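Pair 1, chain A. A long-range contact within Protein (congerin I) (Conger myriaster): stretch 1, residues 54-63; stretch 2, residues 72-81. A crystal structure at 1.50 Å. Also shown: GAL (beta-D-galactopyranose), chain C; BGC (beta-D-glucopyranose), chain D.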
# COMPACT_ATOMS: atom_id res chain seq x y z
N ALA A 54 -17.23 2.04 -28.52
CA ALA A 54 -18.55 1.47 -28.33
C ALA A 54 -18.89 1.32 -26.86
O ALA A 54 -20.07 1.35 -26.49
CB ALA A 54 -18.63 0.09 -28.96
N ASP A 55 -17.86 1.12 -26.04
CA ASP A 55 -18.06 0.98 -24.62
C ASP A 55 -18.13 2.34 -23.96
O ASP A 55 -17.16 3.11 -23.93
CB ASP A 55 -16.93 0.18 -24.02
CG ASP A 55 -17.01 -1.27 -24.42
OD1 ASP A 55 -18.12 -1.79 -24.61
OD2 ASP A 55 -15.97 -1.89 -24.57
N GLN A 56 -19.33 2.63 -23.48
CA GLN A 56 -19.62 3.86 -22.78
C GLN A 56 -20.12 3.39 -21.44
O GLN A 56 -21.02 2.55 -21.38
CB GLN A 56 -20.71 4.65 -23.49
CG GLN A 56 -20.33 5.21 -24.85
CD GLN A 56 -19.27 6.30 -24.77
OE1 GLN A 56 -19.24 7.15 -23.88
NE2 GLN A 56 -18.34 6.27 -25.71
N ASN A 57 -19.49 3.85 -20.36
CA ASN A 57 -19.88 3.51 -19.00
C ASN A 57 -20.18 2.04 -18.76
O ASN A 57 -21.20 1.61 -18.19
CB ASN A 57 -21.05 4.39 -18.57
CG ASN A 57 -20.66 5.86 -18.45
OD1 ASN A 57 -19.49 6.24 -18.44
ND2 ASN A 57 -21.56 6.81 -18.34
N THR A 58 -19.18 1.26 -19.14
CA THR A 58 -19.24 -0.18 -19.03
C THR A 58 -18.09 -0.68 -18.16
O THR A 58 -16.98 -0.14 -18.22
CB THR A 58 -19.12 -0.84 -20.44
OG1 THR A 58 -20.09 -0.23 -21.28
CG2 THR A 58 -19.32 -2.35 -20.40
N ILE A 59 -18.37 -1.64 -17.29
CA ILE A 59 -17.36 -2.31 -16.48
C ILE A 59 -17.10 -3.61 -17.22
O ILE A 59 -18.04 -4.34 -17.58
CB ILE A 59 -17.88 -2.67 -15.06
CG1 ILE A 59 -18.19 -1.41 -14.25
CG2 ILE A 59 -16.81 -3.49 -14.33
CD1 ILE A 59 -19.04 -1.73 -13.00
N VAL A 60 -15.83 -3.91 -17.45
CA VAL A 60 -15.39 -5.13 -18.09
C VAL A 60 -14.46 -5.82 -17.10
O VAL A 60 -13.50 -5.21 -16.62
CB VAL A 60 -14.63 -4.83 -19.40
CG1 VAL A 60 -14.09 -6.12 -19.99
CG2 VAL A 60 -15.56 -4.16 -20.40
N MET A 61 -14.71 -7.08 -16.83
CA MET A 61 -13.89 -7.90 -15.96
C MET A 61 -13.34 -9.06 -16.77
O MET A 61 -14.05 -9.67 -17.59
CB MET A 61 -14.72 -8.44 -14.81
CG MET A 61 -15.18 -7.33 -13.89
SD MET A 61 -16.26 -7.98 -12.59
CE MET A 61 -17.79 -7.92 -13.47
N ASN A 62 -12.07 -9.37 -16.55
CA ASN A 62 -11.45 -10.46 -17.24
C ASN A 62 -10.20 -10.88 -16.48
O ASN A 62 -9.90 -10.29 -15.42
CB ASN A 62 -11.09 -10.01 -18.65
CG ASN A 62 -11.06 -11.16 -19.65
OD1 ASN A 62 -11.05 -12.34 -19.30
ND2 ASN A 62 -11.00 -10.85 -20.93
N SER A 63 -9.48 -11.86 -17.00
CA SER A 63 -8.21 -12.34 -16.49
C SER A 63 -7.34 -12.68 -17.69
O SER A 63 -7.80 -12.69 -18.85
CB SER A 63 -8.48 -13.57 -15.63
OG SER A 63 -9.01 -14.65 -16.40
N GLU A 72 -9.31 -13.52 -21.62
CA GLU A 72 -10.25 -14.62 -21.75
C GLU A 72 -11.68 -14.13 -21.90
O GLU A 72 -11.92 -13.10 -22.54
CB GLU A 72 -10.05 -15.51 -20.54
CG GLU A 72 -8.62 -16.05 -20.38
CD GLU A 72 -8.45 -17.15 -19.36
OE1 GLU A 72 -9.44 -17.75 -18.96
OE2 GLU A 72 -7.32 -17.43 -18.98
N THR A 73 -12.69 -14.83 -21.35
CA THR A 73 -14.07 -14.38 -21.43
C THR A 73 -14.37 -13.17 -20.55
O THR A 73 -14.22 -13.18 -19.34
CB THR A 73 -15.01 -15.55 -21.03
OG1 THR A 73 -14.67 -16.62 -21.91
CG2 THR A 73 -16.50 -15.22 -21.11
N GLU A 74 -14.79 -12.09 -21.19
CA GLU A 74 -15.22 -10.91 -20.47
C GLU A 74 -16.56 -11.10 -19.80
O GLU A 74 -17.44 -11.83 -20.29
CB GLU A 74 -15.37 -9.73 -21.41
CG GLU A 74 -14.07 -9.38 -22.09
CD GLU A 74 -14.14 -8.15 -22.98
OE1 GLU A 74 -15.21 -7.76 -23.41
OE2 GLU A 74 -13.09 -7.57 -23.24
N GLN A 75 -16.68 -10.53 -18.61
CA GLN A 75 -17.94 -10.38 -17.94
C GLN A 75 -18.09 -8.86 -17.84
O GLN A 75 -17.16 -8.12 -17.52
CB GLN A 75 -17.93 -11.02 -16.56
CG GLN A 75 -17.86 -12.54 -16.74
CD GLN A 75 -18.31 -13.31 -15.50
OE1 GLN A 75 -18.97 -12.75 -14.63
NE2 GLN A 75 -18.04 -14.60 -15.40
N ARG A 76 -19.23 -8.37 -18.27
CA ARG A 76 -19.53 -6.94 -18.37
C ARG A 76 -20.69 -6.56 -17.48
O ARG A 76 -21.56 -7.38 -17.19
CB ARG A 76 -19.89 -6.56 -19.79
CG ARG A 76 -18.68 -6.68 -20.69
CD ARG A 76 -19.05 -6.60 -22.14
NE ARG A 76 -17.83 -6.48 -22.91
CZ ARG A 76 -17.52 -5.33 -23.49
NH1 ARG A 76 -18.34 -4.29 -23.38
NH2 ARG A 76 -16.37 -5.18 -24.15
N SER A 77 -20.69 -5.30 -17.08
CA SER A 77 -21.79 -4.75 -16.33
C SER A 77 -21.97 -3.32 -16.80
O SER A 77 -20.98 -2.65 -17.10
CB SER A 77 -21.49 -4.73 -14.83
OG SER A 77 -22.55 -4.14 -14.09
N THR A 78 -23.20 -2.82 -16.88
CA THR A 78 -23.38 -1.40 -17.12
C THR A 78 -23.96 -0.74 -15.88
O THR A 78 -24.60 0.31 -15.93
CB THR A 78 -24.30 -1.15 -18.32
OG1 THR A 78 -25.51 -1.88 -18.09
CG2 THR A 78 -23.56 -1.44 -19.61
N ASN A 79 -23.81 -1.35 -14.70
CA ASN A 79 -24.27 -0.74 -13.47
C ASN A 79 -23.06 0.10 -13.04
O ASN A 79 -22.26 -0.29 -12.19
CB ASN A 79 -24.61 -1.83 -12.46
CG ASN A 79 -25.40 -1.24 -11.29
OD1 ASN A 79 -25.63 -0.04 -11.25
ND2 ASN A 79 -25.85 -2.04 -10.34
N PHE A 80 -22.89 1.21 -13.74
CA PHE A 80 -21.68 2.03 -13.64
C PHE A 80 -21.90 3.25 -12.75
O PHE A 80 -22.77 4.06 -13.04
CB PHE A 80 -21.31 2.41 -15.05
CG PHE A 80 -19.91 2.98 -15.26
CD1 PHE A 80 -19.65 4.34 -15.03
CD2 PHE A 80 -18.92 2.15 -15.76
CE1 PHE A 80 -18.39 4.85 -15.33
CE2 PHE A 80 -17.65 2.67 -16.06
CZ PHE A 80 -17.39 4.03 -15.85
N THR A 81 -21.12 3.43 -11.68
CA THR A 81 -21.38 4.51 -10.75
C THR A 81 -20.24 5.50 -10.55
O THR A 81 -20.38 6.46 -9.78
CB THR A 81 -21.83 3.89 -9.38
OG1 THR A 81 -20.79 3.02 -8.93
CG2 THR A 81 -23.13 3.09 -9.49
C1 GAL C . -9.38 -5.54 -24.31
C2 GAL C . -8.49 -4.35 -23.93
C3 GAL C . -7.58 -4.71 -22.76
C4 GAL C . -8.40 -5.28 -21.59
C5 GAL C . -9.31 -6.40 -22.09
C6 GAL C . -10.21 -6.94 -21.00
O2 GAL C . -7.69 -4.00 -25.06
O3 GAL C . -6.89 -3.54 -22.34
O4 GAL C . -9.18 -4.24 -21.02
O5 GAL C . -10.14 -5.95 -23.18
O6 GAL C . -10.99 -8.01 -21.48
C2 BGC D . -13.41 -6.76 -26.66
C3 BGC D . -12.54 -5.70 -25.97
C4 BGC D . -11.12 -6.22 -25.83
C5 BGC D . -10.59 -6.64 -27.20
C6 BGC D . -9.18 -7.18 -27.14
C1 BGC D . -12.78 -7.21 -27.98
O1 BGC D . -13.49 -8.26 -28.50
O2 BGC D . -14.70 -6.22 -26.92
O3 BGC D . -13.09 -5.40 -24.70
O4 BGC D . -10.28 -5.17 -25.28
O5 BGC D . -11.43 -7.67 -27.73
O6 BGC D . -9.09 -8.32 -26.30

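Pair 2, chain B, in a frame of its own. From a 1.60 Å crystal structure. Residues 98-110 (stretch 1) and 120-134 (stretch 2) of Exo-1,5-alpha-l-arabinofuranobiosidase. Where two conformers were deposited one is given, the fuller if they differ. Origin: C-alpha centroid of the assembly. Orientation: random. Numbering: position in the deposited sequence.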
# COMPACT_ATOMS: atom_id res chain seq x y z
N GLY B 98 -4.84 -22.45 -6.68
CA GLY B 98 -6.07 -23.12 -7.09
C GLY B 98 -6.41 -22.82 -8.53
O GLY B 98 -5.54 -22.91 -9.43
N LYS B 99 -7.65 -22.44 -8.78
CA LYS B 99 -8.13 -22.18 -10.14
C LYS B 99 -7.81 -20.79 -10.69
O LYS B 99 -8.31 -20.42 -11.76
CB LYS B 99 -9.64 -22.44 -10.20
CG LYS B 99 -10.49 -21.44 -9.44
CD LYS B 99 -11.94 -21.82 -9.49
CE LYS B 99 -12.81 -20.77 -8.81
NZ LYS B 99 -14.22 -21.35 -8.56
N TYR B 100 -6.98 -20.04 -9.99
CA TYR B 100 -6.48 -18.73 -10.45
C TYR B 100 -5.02 -18.86 -10.87
O TYR B 100 -4.15 -19.06 -10.02
CB TYR B 100 -6.66 -17.69 -9.32
CG TYR B 100 -8.11 -17.60 -8.89
CD1 TYR B 100 -9.00 -16.80 -9.59
CD2 TYR B 100 -8.60 -18.33 -7.83
CE1 TYR B 100 -10.34 -16.75 -9.26
CE2 TYR B 100 -9.93 -18.27 -7.47
CZ TYR B 100 -10.81 -17.46 -8.19
OH TYR B 100 -12.16 -17.39 -7.88
N PRO B 101 -4.74 -18.79 -12.18
CA PRO B 101 -3.37 -19.07 -12.64
C PRO B 101 -2.41 -17.91 -12.48
O PRO B 101 -2.81 -16.79 -12.22
CB PRO B 101 -3.56 -19.34 -14.14
CG PRO B 101 -4.73 -18.61 -14.50
CD PRO B 101 -5.67 -18.70 -13.31
N LYS B 102 -1.14 -18.22 -12.68
CA LYS B 102 -0.11 -17.20 -12.84
C LYS B 102 -0.59 -16.14 -13.82
O LYS B 102 -1.15 -16.46 -14.87
CB LYS B 102 1.19 -17.84 -13.37
CG LYS B 102 2.34 -16.89 -13.48
CD LYS B 102 3.61 -17.60 -13.95
CE LYS B 102 4.76 -16.65 -13.88
NZ LYS B 102 6.00 -17.22 -14.50
N GLY B 103 -0.41 -14.86 -13.45
CA GLY B 103 -0.81 -13.75 -14.25
C GLY B 103 -2.19 -13.20 -13.98
O GLY B 103 -2.56 -12.18 -14.53
N THR B 104 -2.99 -13.89 -13.15
CA THR B 104 -4.27 -13.35 -12.69
C THR B 104 -3.92 -12.06 -11.95
O THR B 104 -2.95 -12.03 -11.17
CB THR B 104 -4.97 -14.33 -11.73
OG1 THR B 104 -5.25 -15.57 -12.42
CG2 THR B 104 -6.26 -13.74 -11.18
N VAL B 105 -4.70 -11.03 -12.16
CA VAL B 105 -4.59 -9.78 -11.42
C VAL B 105 -5.59 -9.77 -10.28
O VAL B 105 -6.76 -10.04 -10.48
CB VAL B 105 -4.82 -8.56 -12.30
CG1 VAL B 105 -4.67 -7.23 -11.45
CG2 VAL B 105 -3.83 -8.56 -13.46
N LEU B 106 -5.10 -9.53 -9.05
CA LEU B 106 -5.96 -9.36 -7.92
C LEU B 106 -6.10 -7.86 -7.59
O LEU B 106 -5.17 -7.06 -7.73
CB LEU B 106 -5.41 -10.08 -6.70
CG LEU B 106 -5.17 -11.58 -6.79
CD1 LEU B 106 -4.78 -12.17 -5.41
CD2 LEU B 106 -6.38 -12.29 -7.38
N CYS B 107 -7.29 -7.51 -7.16
CA CYS B 107 -7.57 -6.21 -6.53
C CYS B 107 -8.20 -6.51 -5.19
O CYS B 107 -9.31 -7.07 -5.14
CB CYS B 107 -8.51 -5.37 -7.39
SG CYS B 107 -8.69 -3.65 -6.69
N SER B 108 -7.50 -6.20 -4.10
CA SER B 108 -8.09 -6.27 -2.79
C SER B 108 -8.43 -4.86 -2.34
O SER B 108 -7.92 -3.91 -2.86
CB SER B 108 -7.11 -6.96 -1.82
OG SER B 108 -7.70 -7.15 -0.55
N GLY B 109 -9.35 -4.74 -1.40
CA GLY B 109 -9.79 -3.45 -0.89
C GLY B 109 -10.93 -3.66 0.08
O GLY B 109 -11.34 -4.81 0.31
N SER B 110 -11.43 -2.57 0.64
CA SER B 110 -12.44 -2.64 1.67
C SER B 110 -13.80 -2.17 1.15
O SER B 110 -13.94 -1.03 0.69
CB SER B 110 -11.99 -1.84 2.87
OG SER B 110 -12.90 -2.05 3.93
N LEU B 120 -15.09 -4.50 5.31
CA LEU B 120 -14.98 -5.84 4.78
C LEU B 120 -13.91 -5.91 3.69
O LEU B 120 -14.13 -5.44 2.55
CB LEU B 120 -16.36 -6.30 4.29
CG LEU B 120 -16.52 -7.69 3.68
CD1 LEU B 120 -15.89 -8.81 4.53
CD2 LEU B 120 -18.02 -7.94 3.42
N ILE B 121 -12.77 -6.51 4.04
CA ILE B 121 -11.70 -6.70 3.09
C ILE B 121 -12.09 -7.86 2.15
O ILE B 121 -12.34 -8.98 2.60
CB ILE B 121 -10.31 -6.94 3.79
CG1 ILE B 121 -9.87 -5.65 4.51
CG2 ILE B 121 -9.29 -7.37 2.75
CD1 ILE B 121 -8.65 -5.83 5.45
N GLU B 122 -12.05 -7.56 0.84
CA GLU B 122 -12.46 -8.45 -0.25
C GLU B 122 -11.29 -8.72 -1.15
O GLU B 122 -10.35 -7.93 -1.21
CB GLU B 122 -13.51 -7.75 -1.15
CG GLU B 122 -14.72 -7.15 -0.42
CD GLU B 122 -15.70 -8.20 0.01
OE1 GLU B 122 -15.25 -9.18 0.64
OE2 GLU B 122 -16.92 -8.05 -0.25
N VAL B 123 -11.33 -9.84 -1.86
CA VAL B 123 -10.46 -10.06 -3.03
C VAL B 123 -11.31 -10.24 -4.28
O VAL B 123 -12.21 -11.07 -4.29
CB VAL B 123 -9.48 -11.26 -2.86
CG1 VAL B 123 -8.67 -11.55 -4.12
CG2 VAL B 123 -8.57 -11.00 -1.68
N TYR B 124 -10.99 -9.47 -5.32
CA TYR B 124 -11.54 -9.58 -6.68
C TYR B 124 -10.38 -9.97 -7.60
O TYR B 124 -9.20 -9.67 -7.34
CB TYR B 124 -12.16 -8.23 -7.15
CG TYR B 124 -13.54 -8.02 -6.59
CD1 TYR B 124 -13.73 -7.68 -5.26
CD2 TYR B 124 -14.69 -8.23 -7.37
CE1 TYR B 124 -15.03 -7.54 -4.71
CE2 TYR B 124 -15.94 -8.09 -6.86
CZ TYR B 124 -16.14 -7.75 -5.55
OH TYR B 124 -17.43 -7.66 -5.04
N ALA B 125 -10.71 -10.63 -8.71
CA ALA B 125 -9.69 -11.12 -9.64
C ALA B 125 -10.07 -10.84 -11.07
O ALA B 125 -11.25 -10.82 -11.40
CB ALA B 125 -9.48 -12.62 -9.48
N SER B 126 -9.06 -10.56 -11.89
CA SER B 126 -9.20 -10.39 -13.34
C SER B 126 -8.38 -11.45 -14.05
O SER B 126 -7.17 -11.58 -13.82
CB SER B 126 -8.77 -8.98 -13.82
OG SER B 126 -8.80 -8.95 -15.26
N ARG B 127 -9.05 -12.18 -14.95
CA ARG B 127 -8.41 -13.24 -15.74
C ARG B 127 -8.03 -12.74 -17.14
O ARG B 127 -7.55 -13.52 -17.97
CB ARG B 127 -9.38 -14.43 -15.88
CG ARG B 127 -9.74 -15.10 -14.57
CD ARG B 127 -10.79 -16.18 -14.79
NE ARG B 127 -11.12 -16.98 -13.60
CZ ARG B 127 -10.44 -18.04 -13.18
NH1 ARG B 127 -9.36 -18.46 -13.82
NH2 ARG B 127 -10.85 -18.72 -12.13
N ASP B 128 -8.21 -11.45 -17.40
CA ASP B 128 -7.94 -10.88 -18.71
C ASP B 128 -7.12 -9.57 -18.60
O ASP B 128 -7.27 -8.69 -19.43
CB ASP B 128 -9.24 -10.70 -19.51
CG ASP B 128 -10.28 -9.86 -18.79
OD1 ASP B 128 -9.89 -9.13 -17.82
OD2 ASP B 128 -11.49 -9.94 -19.16
N LYS B 129 -6.21 -9.52 -17.65
CA LYS B 129 -5.24 -8.42 -17.54
C LYS B 129 -5.92 -7.07 -17.27
O LYS B 129 -5.42 -6.02 -17.65
CB LYS B 129 -4.28 -8.38 -18.78
CG LYS B 129 -3.51 -9.67 -18.95
CD LYS B 129 -2.54 -9.58 -20.13
CE LYS B 129 -1.58 -10.77 -20.10
NZ LYS B 129 -0.60 -10.63 -21.22
N GLY B 130 -7.03 -7.12 -16.56
CA GLY B 130 -7.62 -5.88 -16.00
C GLY B 130 -8.90 -5.38 -16.66
O GLY B 130 -9.39 -4.30 -16.29
N TYR B 131 -9.42 -6.11 -17.65
CA TYR B 131 -10.60 -5.70 -18.39
C TYR B 131 -11.93 -6.10 -17.72
O TYR B 131 -12.90 -5.34 -17.80
CB TYR B 131 -10.53 -6.19 -19.86
CG TYR B 131 -9.54 -5.38 -20.65
CD1 TYR B 131 -9.92 -4.18 -21.24
CD2 TYR B 131 -8.24 -5.80 -20.80
CE1 TYR B 131 -9.03 -3.41 -21.94
CE2 TYR B 131 -7.31 -5.01 -21.51
CZ TYR B 131 -7.73 -3.82 -22.08
OH TYR B 131 -6.84 -3.01 -22.79
N THR B 132 -11.97 -7.27 -17.08
CA THR B 132 -13.13 -7.68 -16.30
C THR B 132 -12.68 -8.19 -14.94
O THR B 132 -11.53 -8.61 -14.77
CB THR B 132 -14.00 -8.75 -17.00
OG1 THR B 132 -13.22 -9.91 -17.16
CG2 THR B 132 -14.49 -8.27 -18.42
N TRP B 133 -13.64 -8.23 -14.03
CA TRP B 133 -13.42 -8.63 -12.64
C TRP B 133 -14.46 -9.58 -12.14
O TRP B 133 -15.66 -9.47 -12.51
CB TRP B 133 -13.40 -7.38 -11.72
CG TRP B 133 -12.33 -6.43 -12.14
CD1 TRP B 133 -12.45 -5.37 -13.02
CD2 TRP B 133 -10.93 -6.49 -11.78
NE1 TRP B 133 -11.22 -4.80 -13.22
CE2 TRP B 133 -10.27 -5.46 -12.48
CE3 TRP B 133 -10.18 -7.30 -10.91
CZ2 TRP B 133 -8.90 -5.21 -12.35
CZ3 TRP B 133 -8.83 -7.07 -10.80
CH2 TRP B 133 -8.20 -6.03 -11.50
N GLU B 134 -14.03 -10.49 -11.27
CA GLU B 134 -14.91 -11.45 -10.56
C GLU B 134 -14.60 -11.40 -9.06
O GLU B 134 -13.43 -11.36 -8.67
CB GLU B 134 -14.73 -12.90 -11.09
CG GLU B 134 -13.56 -13.71 -10.47
CD GLU B 134 -13.45 -15.20 -10.88
OE1 GLU B 134 -13.75 -16.10 -10.02
OE2 GLU B 134 -13.04 -15.43 -12.02
O HOH W 1 -5.24 -11.49 -15.84

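Antiparallel strands fix the backbone and leave the side chains to settle the rest, and these two pairs illustrate the principle well. In both, the strands run nearly antiparallel, at 160° in pair 1 and 163° in pair 2, and the central residues superpose to 0.6 Å. The buried areas are also close, 867 and 848 Å².

The shared core is a ladder of alternating bridges. Ile A59 with Ser A77 matches Val B105 with Ser B126, and Met A61 with Gln A75 matches Cys B107 with Tyr B124; each is a hydrogen-bonded pair. Ile A59 N donates to Ser A77 O at 2.8 Å, and Ser A77 N returns a bond to Ile A59 O at 2.9 Å. In pair 2, Val B105 N reaches Ser B126 O at 3.0 Å and Ser B126 N reaches Val B105 O at 2.7 Å. Between these rungs, the non-hydrogen-bonded pair Val A60 and Arg A76 coincides with Leu B106 and Ala B125, their CA atoms 4.5 Å apart in both proteins.

That non-hydrogen-bonded site shows how differently one backbone can be furnished. In pair 1 the long side chain is Arg A76: its guanidinium lays one face against Val A60 CG2, while NH1 forms a salt bridge with Asp A55 OD1 at 2.8 Å. A second salt bridge, from Arg A76 NH2 to Glu A74 OE1 at 2.9 Å, helps hold the group in place. In pair 2 the small Ala B125 is met by Leu B106, whose CD2 lies 3.8 Å from Ala B125 CB and 4.1 Å from Val B123 CG1. Charge pairing over an apolar methyl in one protein thus corresponds to purely apolar packing in the other. Glu A74, the counterpart of Val B123, also serves the bound sugars, its OE2 accepting hydrogen bonds from GAL O6 at 2.8 Å and BGC O3 at 2.6 Å, in keeping with a galactose-binding congerin.

Two residues beyond Val A60 and Leu B106, Asn A62 and Ser B108 superpose with side-chain centres 0.8 Å apart, and both send a polar group across to a carbonyl. Asn A62 ND2 donates to Glu A72 O at 2.9 Å; Ser B108 OG donates to Glu B122 O at 2.8 Å. The acceptors are not matched positions, since Glu A72 corresponds to Ile B121.

At the opposite end, Asn A57 CA sits over the face of the Phe A80 ring, whereas its counterpart, Gly B103, is linked to Ser B126 by a water that donates to both carbonyl oxygens.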